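Local coordinates for 122aa long conserved hypothetical protein (Sulfolobus tokodaii, PDB 1WOL) that is of unknown function but, as an archaeal HEPN-domain homologue built as a small helical bundle, may share the nucleotide- or RNA-related roles of that superfamily, at residues Q10-L15 and R112-V117; C37-V42 and S59-N64. All blocks are in the same frame, centred on the assembly; numbering follows the deposited sequence.

Contact 1 of 2, residues Q10-L15 and R112-V117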
ATOM      1  N   GLN A  10       0.632  -4.490 -11.426  1.00 16.46           N
ATOM      2  CA  GLN A  10       0.216  -3.127 -11.010  1.00 17.04           C
ATOM      3  C   GLN A  10       0.961  -2.792  -9.745  1.00 18.73           C
ATOM      4  O   GLN A  10       1.451  -1.626  -9.565  1.00 17.17           O
ATOM      5  CB  GLN A  10      -1.251  -3.069 -10.673  1.00 19.97           C
ATOM      6  CG  GLN A  10      -2.102  -3.069 -11.912  1.00 21.71           C
ATOM      7  CD  GLN A  10      -3.529  -2.781 -11.427  1.00 22.42           C
ATOM      8  OE1 GLN A  10      -3.988  -1.604 -11.285  1.00 25.42           O
ATOM      9  NE2 GLN A  10      -4.199  -3.859 -11.055  1.00 24.32           N
ATOM     10  N   ALA A  11       1.109  -3.772  -8.859  1.00 16.43           N
ATOM     11  CA  ALA A  11       1.782  -3.392  -7.577  1.00 14.22           C
ATOM     12  C   ALA A  11       3.260  -3.139  -7.809  1.00 14.46           C
ATOM     13  O   ALA A  11       3.769  -2.186  -7.136  1.00 14.85           O
ATOM     14  CB  ALA A  11       1.610  -4.638  -6.559  1.00 13.75           C
ATOM     15  N   GLU A  12       3.942  -3.905  -8.669  1.00 14.25           N
ATOM     16  CA  GLU A  12       5.362  -3.701  -8.887  1.00 16.29           C
ATOM     17  C   GLU A  12       5.561  -2.327  -9.521  1.00 14.01           C
ATOM     18  O   GLU A  12       6.477  -1.578  -9.223  1.00 14.45           O
ATOM     19  CB  GLU A  12       5.892  -4.833  -9.812  1.00 16.65           C
ATOM     20  CG  GLU A  12       5.714  -6.050  -9.011  1.00 21.23           C
ATOM     21  CD  GLU A  12       6.417  -7.165  -9.439  1.00 31.70           C
ATOM     22  OE1 GLU A  12       6.288  -7.356 -10.708  1.00 35.95           O
ATOM     23  OE2 GLU A  12       7.023  -7.810  -8.458  1.00 32.13           O
ATOM     24  N   ARG A  13       4.610  -1.917 -10.402  1.00 14.16           N
ATOM     25  CA  ARG A  13       4.822  -0.602 -11.075  1.00 13.60           C
ATOM     26  C   ARG A  13       4.544   0.528 -10.051  1.00 14.10           C
ATOM     27  O   ARG A  13       5.244   1.581 -10.111  1.00 12.65           O
ATOM     28  CB  ARG A  13       3.708  -0.518 -12.221  1.00 14.72           C
ATOM     29  CG  ARG A  13       3.910   0.784 -13.131  1.00 14.76           C
ATOM     30  CD  ARG A  13       5.238   0.547 -13.958  1.00 19.73           C
ATOM     31  NE  ARG A  13       5.214   1.516 -15.066  1.00 30.27           N
ATOM     32  CZ  ARG A  13       6.038   1.402 -16.035  1.00 24.29           C
ATOM     33  NH1 ARG A  13       6.910   0.279 -16.013  1.00 34.10           N
ATOM     34  NH2 ARG A  13       6.167   2.403 -16.901  1.00 29.38           N
ATOM     35  N   ASP A  14       3.550   0.365  -9.189  1.00 11.92           N
ATOM     36  CA  ASP A  14       3.253   1.367  -8.156  1.00 12.47           C
ATOM     37  C   ASP A  14       4.512   1.525  -7.262  1.00 12.61           C
ATOM     38  O   ASP A  14       4.827   2.635  -6.832  1.00 13.13           O
ATOM     39  CB  ASP A  14       2.043   0.929  -7.288  1.00 13.98           C
ATOM     40  CG  ASP A  14       0.731   1.024  -8.042  1.00 18.47           C
ATOM     41  OD1 ASP A  14       0.748   1.738  -9.030  1.00 20.32           O
ATOM     42  OD2 ASP A  14      -0.248   0.437  -7.587  1.00 15.39           O
ATOM     43  N   LEU A  15       5.203   0.405  -6.866  1.00 13.25           N
ATOM     44  CA  LEU A  15       6.457   0.506  -6.062  1.00 11.68           C
ATOM     45  C   LEU A  15       7.499   1.263  -6.813  1.00 14.12           C
ATOM     46  O   LEU A  15       8.182   2.138  -6.260  1.00 12.94           O
ATOM     47  CB  LEU A  15       6.907  -0.902  -5.682  1.00 13.57           C
ATOM     48  CG  LEU A  15       8.248  -0.923  -5.049  1.00 12.73           C
ATOM     49  CD1 LEU A  15       8.349  -0.162  -3.706  1.00 14.95           C
ATOM     50  CD2 LEU A  15       8.591  -2.475  -4.697  1.00 12.84           C
ATOM     51  N   ARG A 112       7.441  -4.797   2.092  1.00 13.44           N
ATOM     52  CA  ARG A 112       7.180  -5.951   3.038  1.00 14.73           C
ATOM     53  C   ARG A 112       5.926  -6.634   2.594  1.00 14.80           C
ATOM     54  O   ARG A 112       5.891  -7.851   2.534  1.00 14.95           O
ATOM     55  CB  ARG A 112       7.135  -5.393   4.494  1.00 14.71           C
ATOM     56  CG  ARG A 112       6.705  -6.122   5.783  1.00 24.17           C
ATOM     57  CD  ARG A 112       7.727  -5.316   6.683  1.00 26.13           C
ATOM     58  NE  ARG A 112       8.387  -6.189   7.312  1.00 27.71           N
ATOM     59  CZ  ARG A 112       9.210  -7.071   6.938  1.00 25.69           C
ATOM     60  NH1 ARG A 112       9.026  -8.378   6.982  1.00 30.81           N
ATOM     61  NH2 ARG A 112      10.351  -6.481   6.568  1.00 26.16           N
ATOM     62  N   ILE A 113       4.849  -5.903   2.310  1.00 14.57           N
ATOM     63  CA  ILE A 113       3.592  -6.574   1.883  1.00 14.31           C
ATOM     64  C   ILE A 113       3.680  -7.204   0.540  1.00 15.70           C
ATOM     65  O   ILE A 113       3.214  -8.355   0.399  1.00 15.26           O
ATOM     66  CB  ILE A 113       2.435  -5.585   2.022  1.00 14.14           C
ATOM     67  CG1 ILE A 113       2.217  -5.238   3.463  1.00 14.69           C
ATOM     68  CG2 ILE A 113       1.130  -6.162   1.322  1.00 16.11           C
ATOM     69  CD1 ILE A 113       1.224  -4.032   3.736  1.00 16.42           C
ATOM     70  N   LEU A 114       4.307  -6.582  -0.456  1.00 13.62           N
ATOM     71  CA  LEU A 114       4.450  -7.136  -1.760  1.00 13.39           C
ATOM     72  C   LEU A 114       5.285  -8.420  -1.707  1.00 16.43           C
ATOM     73  O   LEU A 114       4.903  -9.399  -2.343  1.00 15.47           O
ATOM     74  CB  LEU A 114       5.082  -6.094  -2.673  1.00 15.56           C
ATOM     75  CG  LEU A 114       5.545  -6.626  -4.076  1.00 14.80           C
ATOM     76  CD1 LEU A 114       4.331  -7.052  -4.865  1.00 18.87           C
ATOM     77  CD2 LEU A 114       6.238  -5.462  -4.847  1.00 17.74           C
ATOM     78  N   ASN A 115       6.336  -8.428  -0.886  1.00 15.08           N
ATOM     79  CA  ASN A 115       7.178  -9.679  -0.880  1.00 16.94           C
ATOM     80  C   ASN A 115       6.407 -10.759  -0.153  1.00 16.50           C
ATOM     81  O   ASN A 115       6.606 -11.989  -0.521  1.00 17.70           O
ATOM     82  CB  ASN A 115       8.465  -9.475  -0.062  1.00 19.94           C
ATOM     83  CG  ASN A 115       9.453  -8.639  -0.684  1.00 24.23           C
ATOM     84  OD1 ASN A 115       9.500  -8.512  -1.848  1.00 27.45           O
ATOM     85  ND2 ASN A 115      10.393  -8.107   0.176  1.00 27.50           N
ATOM     86  N   TRP A 116       5.646 -10.401   0.867  1.00 14.98           N
ATOM     87  CA  TRP A 116       4.891 -11.440   1.677  1.00 15.55           C
ATOM     88  C   TRP A 116       3.812 -12.024   0.744  1.00 18.00           C
ATOM     89  O   TRP A 116       3.597 -13.224   0.672  1.00 19.17           O
ATOM     90  CB  TRP A 116       4.370 -10.757   2.870  1.00 18.97           C
ATOM     91  CG  TRP A 116       3.392 -11.613   3.634  1.00 20.14           C
ATOM     92  CD1 TRP A 116       3.712 -12.654   4.565  1.00 17.79           C
ATOM     93  CD2 TRP A 116       1.974 -11.532   3.610  1.00 18.55           C
ATOM     94  NE1 TRP A 116       2.524 -13.168   5.100  1.00 21.99           N
ATOM     95  CE2 TRP A 116       1.459 -12.496   4.547  1.00 21.79           C
ATOM     96  CE3 TRP A 116       1.076 -10.711   2.913  1.00 19.23           C
ATOM     97  CZ2 TRP A 116       0.083 -12.666   4.797  1.00 22.74           C
ATOM     98  CZ3 TRP A 116      -0.281 -10.891   3.160  1.00 20.61           C
ATOM     99  CH2 TRP A 116      -0.768 -11.857   4.092  1.00 22.48           C
ATOM    100  N   VAL A 117       3.184 -11.191  -0.094  1.00 16.11           N
ATOM    101  CA  VAL A 117       2.210 -11.746  -1.010  1.00 17.37           C
ATOM    102  C   VAL A 117       2.913 -12.608  -2.032  1.00 18.55           C
ATOM    103  O   VAL A 117       2.419 -13.693  -2.356  1.00 21.23           O
ATOM    104  CB  VAL A 117       1.472 -10.525  -1.777  1.00 16.19           C
ATOM    105  CG1 VAL A 117       0.722 -11.090  -3.025  1.00 19.89           C
ATOM    106  CG2 VAL A 117       0.608  -9.840  -0.827  1.00 16.35           C
TER
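Leu114 reaches from helix 100-120 toward Ala11, Glu12 and Leu15 on helix 4-23, and it alone carries the 112-117 side of the contact. The two helix segments run nearly antiparallel, at 155° with axes 11.1 Å apart, so branched side chains have to span the gap. At the start of the second segment, Arg112 pairs with Asp68 and Ile113 packs on Cys72, both of helix 67-77. Next comes Leu114, with CG anti to the backbone N (chi1 170°) and both methyls carried forward. Its CD1 sits 4.0 Å from CB of Ala11, whose methyl is all the side chain it has to offer. CD2, the other branch, meets CD2 of Leu15 at 3.8 Å, the two leucines passing at a slant. Leu15 has the same rotamer (chi1 172°), and it also packs on Ile107 and Ile111, which extends the apolar seam along helix 100-120. At the margin of the contact, the aliphatic CG of Glu12 lies 4.2 Å from Leu114 CD2, while its OE2 forms a salt bridge with Lys118, one turn beyond Leu114 on helix 100-120. The join is therefore hydrocarbon packing, methyl to methyl except at Glu12 CG. The one charged residue that touches Leu114 offers it a hydrocarbon stem and gives its carboxylate to a lysine. This implies a hydrophobic seam between the first and last helices of the bundle, bordered by the Glu12-Lys118 pair, whose lysine lies just past segment 112-117.

Contact 2 of 2, residues C37-V42 and S59-N64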
ATOM      1  N   CYS A  37       0.471   0.144  -4.000  1.00 13.96           N
ATOM      2  CA  CYS A  37       1.215  -1.050  -4.153  1.00 12.96           C
ATOM      3  C   CYS A  37       0.658  -2.174  -3.239  1.00 13.81           C
ATOM      4  O   CYS A  37       0.414  -3.275  -3.755  1.00 15.78           O
ATOM      5  CB  CYS A  37       2.707  -0.725  -3.851  1.00 11.78           C
ATOM      6  SG  CYS A  37       3.699  -2.316  -3.772  1.00 14.69           S
ATOM      7  N   ALA A  38       0.545  -1.861  -1.966  1.00 13.82           N
ATOM      8  CA  ALA A  38       0.111  -2.904  -1.003  1.00 14.97           C
ATOM      9  C   ALA A  38      -1.288  -3.375  -1.318  1.00 17.69           C
ATOM     10  O   ALA A  38      -1.545  -4.600  -1.293  1.00 18.56           O
ATOM     11  CB  ALA A  38       0.249  -2.318   0.425  1.00 16.40           C
ATOM     12  N   GLU A  39      -2.173  -2.377  -1.584  1.00 16.95           N
ATOM     13  CA  GLU A  39      -3.592  -2.751  -1.891  1.00 18.94           C
ATOM     14  C   GLU A  39      -3.643  -3.664  -3.139  1.00 19.17           C
ATOM     15  O   GLU A  39      -4.344  -4.693  -3.122  1.00 19.84           O
ATOM     16  CB  GLU A  39      -4.442  -1.451  -2.118  1.00 20.46           C
ATOM     17  CG  GLU A  39      -5.970  -1.907  -2.304  1.00 26.37           C
ATOM     18  CD  GLU A  39      -6.865  -0.830  -2.852  1.00 35.54           C
ATOM     19  OE1 GLU A  39      -6.538   0.391  -2.776  1.00 38.63           O
ATOM     20  OE2 GLU A  39      -7.954  -1.250  -3.355  1.00 38.91           O
ATOM     21  N   LYS A  40      -2.962  -3.381  -4.231  1.00 16.50           N
ATOM     22  CA  LYS A  40      -2.980  -4.214  -5.402  1.00 16.33           C
ATOM     23  C   LYS A  40      -2.402  -5.596  -5.128  1.00 18.89           C
ATOM     24  O   LYS A  40      -2.928  -6.618  -5.601  1.00 19.42           O
ATOM     25  CB  LYS A  40      -2.310  -3.517  -6.571  1.00 18.28           C
ATOM     26  CG  LYS A  40      -3.125  -2.339  -7.315  1.00 18.43           C
ATOM     27  CD  LYS A  40      -4.261  -1.575  -6.688  1.00 23.51           C
ATOM     28  CE  LYS A  40      -4.880  -0.640  -7.687  1.00 24.46           C
ATOM     29  NZ  LYS A  40      -6.000  -0.099  -6.976  1.00 28.46           N
ATOM     30  N   ALA A  41      -1.296  -5.664  -4.411  1.00 16.14           N
ATOM     31  CA  ALA A  41      -0.713  -6.979  -4.050  1.00 15.71           C
ATOM     32  C   ALA A  41      -1.675  -7.827  -3.239  1.00 15.76           C
ATOM     33  O   ALA A  41      -1.772  -8.979  -3.604  1.00 17.88           O
ATOM     34  CB  ALA A  41       0.544  -6.682  -3.203  1.00 15.29           C
ATOM     35  N   VAL A  42      -2.331  -7.249  -2.254  1.00 17.50           N
ATOM     36  CA  VAL A  42      -3.268  -8.030  -1.391  1.00 17.82           C
ATOM     37  C   VAL A  42      -4.454  -8.393  -2.245  1.00 19.01           C
ATOM     38  O   VAL A  42      -4.878  -9.550  -2.149  1.00 20.67           O
ATOM     39  CB  VAL A  42      -3.588  -7.261  -0.173  1.00 20.23           C
ATOM     40  CG1 VAL A  42      -4.698  -7.957   0.607  1.00 25.06           C
ATOM     41  CG2 VAL A  42      -2.303  -7.243   0.699  1.00 21.01           C
ATOM     42  N   SER A  59      -5.987  -3.599   5.644  1.00 28.39           N
ATOM     43  CA  SER A  59      -6.165  -4.361   6.835  1.00 31.26           C
ATOM     44  C   SER A  59      -7.458  -5.210   6.862  1.00 32.76           C
ATOM     45  O   SER A  59      -7.492  -6.283   7.397  1.00 31.54           O
ATOM     46  CB  SER A  59      -6.188  -3.429   8.031  1.00 31.14           C
ATOM     47  OG  SER A  59      -6.214  -4.213   9.202  1.00 38.15           O
ATOM     48  N   HIS A  60      -8.527  -4.699   6.271  1.00 35.31           N
ATOM     49  CA  HIS A  60      -9.770  -5.461   6.324  1.00 36.19           C
ATOM     50  C   HIS A  60      -9.708  -6.524   5.312  1.00 34.52           C
ATOM     51  O   HIS A  60     -10.385  -7.493   5.476  1.00 36.52           O
ATOM     52  CB  HIS A  60     -11.008  -4.563   6.061  1.00 41.72           C
ATOM     53  CG  HIS A  60     -11.275  -3.549   7.145  1.00 46.69           C
ATOM     54  ND1 HIS A  60     -11.128  -3.833   8.495  1.00 49.35           N
ATOM     55  CD2 HIS A  60     -11.851  -2.319   7.081  1.00 48.91           C
ATOM     56  CE1 HIS A  60     -11.613  -2.828   9.214  1.00 50.31           C
ATOM     57  NE2 HIS A  60     -12.056  -1.894   8.379  1.00 50.98           N
ATOM     58  N   LEU A  61      -8.850  -6.389   4.287  1.00 30.99           N
ATOM     59  CA  LEU A  61      -8.720  -7.395   3.262  1.00 30.98           C
ATOM     60  C   LEU A  61      -7.953  -8.637   3.734  1.00 31.56           C
ATOM     61  O   LEU A  61      -8.106  -9.714   3.218  1.00 32.15           O
ATOM     62  CB  LEU A  61      -8.006  -6.833   2.015  1.00 31.80           C
ATOM     63  CG  LEU A  61      -8.644  -5.810   1.062  1.00 34.74           C
ATOM     64  CD1 LEU A  61      -7.614  -5.376  -0.006  1.00 35.30           C
ATOM     65  CD2 LEU A  61      -9.837  -6.492   0.390  1.00 34.58           C
ATOM     66  N   LEU A  62      -7.086  -8.465   4.709  1.00 31.59           N
ATOM     67  CA  LEU A  62      -6.331  -9.592   5.212  1.00 32.52           C
ATOM     68  C   LEU A  62      -7.111 -10.425   6.237  1.00 33.74           C
ATOM     69  O   LEU A  62      -7.978  -9.867   6.956  1.00 35.79           O
ATOM     70  CB  LEU A  62      -5.095  -9.053   5.922  1.00 31.60           C
ATOM     71  CG  LEU A  62      -4.288  -8.110   5.038  1.00 31.45           C
ATOM     72  CD1 LEU A  62      -3.314  -7.416   5.943  1.00 31.90           C
ATOM     73  CD2 LEU A  62      -3.542  -8.912   4.021  1.00 28.85           C
ATOM     74  N   THR A  63      -6.687 -11.673   6.333  1.00 34.28           N
ATOM     75  CA  THR A  63      -7.224 -12.642   7.286  1.00 36.11           C
ATOM     76  C   THR A  63      -6.039 -13.279   8.068  1.00 33.51           C
ATOM     77  O   THR A  63      -5.275 -14.017   7.524  1.00 32.75           O
ATOM     78  CB  THR A  63      -7.961 -13.719   6.549  1.00 36.24           C
ATOM     79  OG1 THR A  63      -9.037 -13.128   5.785  1.00 37.92           O
ATOM     80  CG2 THR A  63      -8.533 -14.742   7.572  1.00 38.19           C
ATOM     81  N   ASN A  64      -5.932 -12.937   9.328  1.00 34.18           N
ATOM     82  CA  ASN A  64      -4.900 -13.502  10.193  1.00 34.02           C
ATOM     83  C   ASN A  64      -3.487 -13.392   9.645  1.00 32.01           C
ATOM     84  O   ASN A  64      -2.738 -14.341   9.562  1.00 29.09           O
ATOM     85  CB  ASN A  64      -5.248 -14.953  10.497  1.00 38.47           C
ATOM     86  CG  ASN A  64      -6.594 -15.068  11.253  1.00 43.13           C
ATOM     87  OD1 ASN A  64      -6.993 -14.144  12.011  1.00 45.54           O
ATOM     88  ND2 ASN A  64      -7.283 -16.194  11.065  1.00 44.68           N
TER
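Glu39 brings the one flat group among the touching residues, and it is the stem below the carboxylate that meets segment 59-64: CG lies 4.5 Å from Leu61 CD1, a loose contact. Neither face of the carboxylate is covered by that segment. Its OE2 makes a salt bridge with Lys43, one turn along the same helix. The closer packing is all aliphatic and centres on Val42. CG1 of Val42, anti to the backbone N (chi1 172°), pushes in where Leu61 and Leu62 diverge. It touches Leu61 CB at 3.8 Å and Leu62 CD2 at 3.7 Å. The second branch joins in, with Val42 CG2 3.9 Å from Leu62 CD2, so one leucine methyl rests against both valine methyls. Val42 and Leu62 lie nearly at right angles, whereas Leu61 comes past the valine on a slant and lays its CD1 beside Val42 CG1 at 3.9 Å. Leu62 has already left helical geometry (psi 156°), yet its side chain still turns in to the core as the backbone leads away. All four touching residues are buried. Around them, Ile58 closes over Ala38, Glu39 and Val42. Leu62 completes the packing by reaching Ile69 and Ala73 of helix 67-77 and Trp116 of helix 100-120, so that helix 58-61 and the turn after it sit against helices 27-48, 67-77 and 100-120.

From the N terminus, helix 4-23 comes first, and contact 1 is closed only when helix 100-120 returns, 97 residues on. Inside that long loop, helix 27-48 follows and contact 2 closes a much shorter one, its segments 17 residues apart at the closest ends, when helix 58-61 folds back. Contact 2 is thus nested in contact 1, with no crossing. The two also touch, their centres 11 Å apart: Ala11 CB lies 3.3 Å from Cys37 O, and Ile113 CG2 lies 3.7 Å from Val42 CG2. Helix 27-48 is the shared element, packed against both terminal helices, while the Cys72-Cys109 disulfide ties helix 67-77 to helix 100-120.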